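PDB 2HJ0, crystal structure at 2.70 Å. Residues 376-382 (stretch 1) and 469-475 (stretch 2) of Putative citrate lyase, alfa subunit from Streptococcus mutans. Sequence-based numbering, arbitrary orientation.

Stretch 1 376-382: EVDTNFN
Stretch 2 469-475: TIEELKE

A tight turn packs against the first turn of a helix, and no hydrogen bond crosses between them; the side-chain hydrogen bonds of Asp378 and of the Thr469-Glu472 pair help hold each stretch in shape, and the contact rests on apolar packing and on carbonyl oxygens lying against the Ile470 side chain.

Stretch 1 enters as strand at Glu376 and Val377, then makes a type I beta turn from Asp378 to Phe381, with Thr379 at -74/6, Asn380 at -111/8 and Phe381 at 71/13. Phe381 N donates to Asp378 O (3.1 Å), and Asp378 N to Asn382 O (3.2 Å). The Asp378 side chain (chi1 p), its CA-to-CB bond pointing away from the helix, braces the loop: OD1 accepts from Asn380 N at 2.6 Å and from Asn382 N at 3.2 Å.

In stretch 2, Thr469 (-99/156, chi1 p) is the N-cap, its OG1 accepting from Glu472 N at 3.0 Å. Glu472 (chi1 m, chi2 t) reciprocates, its OE1 taking Thr469 N at 2.8 Å. Helix follows from Ile470, with Lys474 N to Ile470 O at 3.2 Å.

Register is set by Thr379 CA and Ile470 CA, 5.3 Å apart. Ile470 (t, p) points toward the turn and carries the apolar contact. Its CG1 lies over one face of the Phe381 ring (chi1 m, chi2 -87°), 4.3 Å from the centroid and 13° off the normal, a CH-pi contact; Phe381 CE2 reaches Ile470 CB at 3.5 Å. Ile470 CD1 meets Val377 CG2 (chi1 p) at 4.3 Å. Thr379 (chi1 p) places CG2 4.2 Å from Lys474 CB (chi1 t).

Turn carbonyls also rest on the Ile470 side chain: Asp378 O is 3.3 Å from Ile470 CG1, and Thr379 O is 3.2 Å from Ile470 CG2. Glu471 (m, p) brings OE2 within 3.4 Å of Thr379 O, but both are acceptors, so proximity here provides no bond.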

# COMPACT_ATOMS: atom_id res chain seq x y z
N GLU A 376 26.23 -25.78 -5.27
CA GLU A 376 26.98 -26.25 -6.42
C GLU A 376 27.02 -25.16 -7.48
O GLU A 376 26.28 -24.17 -7.41
CB GLU A 376 26.34 -27.47 -7.07
CG GLU A 376 26.20 -28.71 -6.25
CD GLU A 376 25.68 -29.85 -7.11
OE1 GLU A 376 24.62 -29.67 -7.75
OE2 GLU A 376 26.32 -30.92 -7.15
N VAL A 377 27.88 -25.36 -8.47
CA VAL A 377 28.02 -24.44 -9.58
C VAL A 377 28.86 -25.18 -10.62
O VAL A 377 30.00 -25.53 -10.35
CB VAL A 377 28.69 -23.11 -9.12
CG1 VAL A 377 29.83 -23.41 -8.17
CG2 VAL A 377 29.17 -22.32 -10.32
N ASP A 378 28.26 -25.46 -11.78
CA ASP A 378 28.95 -26.19 -12.83
C ASP A 378 29.81 -25.31 -13.74
O ASP A 378 29.95 -24.12 -13.50
CB ASP A 378 27.96 -27.01 -13.67
CG ASP A 378 26.89 -26.17 -14.31
OD1 ASP A 378 27.23 -25.09 -14.87
OD2 ASP A 378 25.70 -26.59 -14.29
N THR A 379 30.39 -25.92 -14.76
CA THR A 379 31.26 -25.21 -15.69
C THR A 379 30.48 -24.30 -16.64
O THR A 379 31.04 -23.71 -17.57
CB THR A 379 32.10 -26.18 -16.54
OG1 THR A 379 31.23 -26.93 -17.39
CG2 THR A 379 32.88 -27.12 -15.65
N ASN A 380 29.18 -24.19 -16.42
CA ASN A 380 28.36 -23.33 -17.26
C ASN A 380 27.88 -22.15 -16.43
O ASN A 380 27.05 -21.35 -16.87
CB ASN A 380 27.17 -24.10 -17.82
CG ASN A 380 27.49 -24.77 -19.14
OD1 ASN A 380 28.59 -25.30 -19.33
ND2 ASN A 380 26.53 -24.76 -20.06
N PHE A 381 28.42 -22.06 -15.22
CA PHE A 381 28.08 -21.01 -14.28
C PHE A 381 26.69 -21.13 -13.67
O PHE A 381 26.20 -20.19 -13.04
CB PHE A 381 28.31 -19.65 -14.93
CG PHE A 381 29.75 -19.23 -14.95
CD1 PHE A 381 30.32 -18.56 -13.87
CD2 PHE A 381 30.57 -19.56 -16.04
CE1 PHE A 381 31.68 -18.22 -13.84
CE2 PHE A 381 31.94 -19.22 -16.03
CZ PHE A 381 32.49 -18.55 -14.93
N ASN A 382 26.05 -22.28 -13.85
CA ASN A 382 24.72 -22.50 -13.29
C ASN A 382 24.90 -22.72 -11.80
O ASN A 382 25.83 -23.40 -11.38
CB ASN A 382 24.04 -23.72 -13.91
CG ASN A 382 23.69 -23.51 -15.36
OD1 ASN A 382 23.34 -22.40 -15.76
ND2 ASN A 382 23.75 -24.57 -16.15
N THR A 469 39.56 -20.03 -14.88
CA THR A 469 38.35 -20.33 -15.65
C THR A 469 37.49 -21.21 -14.76
O THR A 469 38.00 -21.86 -13.86
CB THR A 469 38.69 -21.13 -16.92
OG1 THR A 469 39.22 -22.41 -16.55
CG2 THR A 469 39.71 -20.39 -17.77
N ILE A 470 36.19 -21.23 -15.01
CA ILE A 470 35.31 -22.06 -14.20
C ILE A 470 35.76 -23.53 -14.31
O ILE A 470 35.66 -24.28 -13.35
CB ILE A 470 33.81 -21.87 -14.63
CG1 ILE A 470 32.88 -22.56 -13.64
CG2 ILE A 470 33.58 -22.46 -16.00
CD1 ILE A 470 32.99 -22.06 -12.23
N GLU A 471 36.27 -23.92 -15.48
CA GLU A 471 36.72 -25.31 -15.66
C GLU A 471 37.89 -25.64 -14.75
O GLU A 471 38.00 -26.75 -14.23
CB GLU A 471 37.13 -25.59 -17.10
CG GLU A 471 36.00 -25.58 -18.12
CD GLU A 471 35.51 -24.17 -18.45
OE1 GLU A 471 36.37 -23.26 -18.60
OE2 GLU A 471 34.27 -23.98 -18.57
N GLU A 472 38.78 -24.67 -14.56
CA GLU A 472 39.94 -24.88 -13.70
C GLU A 472 39.53 -25.04 -12.24
O GLU A 472 40.16 -25.79 -11.50
CB GLU A 472 40.92 -23.73 -13.83
CG GLU A 472 41.58 -23.69 -15.18
CD GLU A 472 42.47 -22.49 -15.34
OE1 GLU A 472 42.00 -21.37 -15.06
OE2 GLU A 472 43.64 -22.66 -15.75
N LEU A 473 38.48 -24.33 -11.83
CA LEU A 473 38.00 -24.43 -10.46
C LEU A 473 37.46 -25.84 -10.20
O LEU A 473 37.68 -26.41 -9.14
CB LEU A 473 36.89 -23.41 -10.21
CG LEU A 473 37.34 -21.95 -10.10
CD1 LEU A 473 36.12 -21.07 -9.86
CD2 LEU A 473 38.34 -21.80 -8.97
N LYS A 474 36.77 -26.39 -11.19
CA LYS A 474 36.20 -27.72 -11.09
C LYS A 474 37.31 -28.75 -10.96
O LYS A 474 37.28 -29.59 -10.06
CB LYS A 474 35.34 -28.01 -12.32
CG LYS A 474 34.59 -29.33 -12.26
CD LYS A 474 35.43 -30.48 -12.78
CE LYS A 474 35.64 -30.33 -14.26
NZ LYS A 474 36.50 -31.40 -14.78
N GLU A 475 38.30 -28.67 -11.84
CA GLU A 475 39.43 -29.59 -11.81
C GLU A 475 40.17 -29.46 -10.49
O GLU A 475 40.58 -30.45 -9.88
CB GLU A 475 40.38 -29.29 -12.96
CG GLU A 475 39.74 -29.49 -14.31
CD GLU A 475 40.42 -28.71 -15.44
OE1 GLU A 475 39.92 -28.79 -16.59
OE2 GLU A 475 41.45 -28.02 -15.17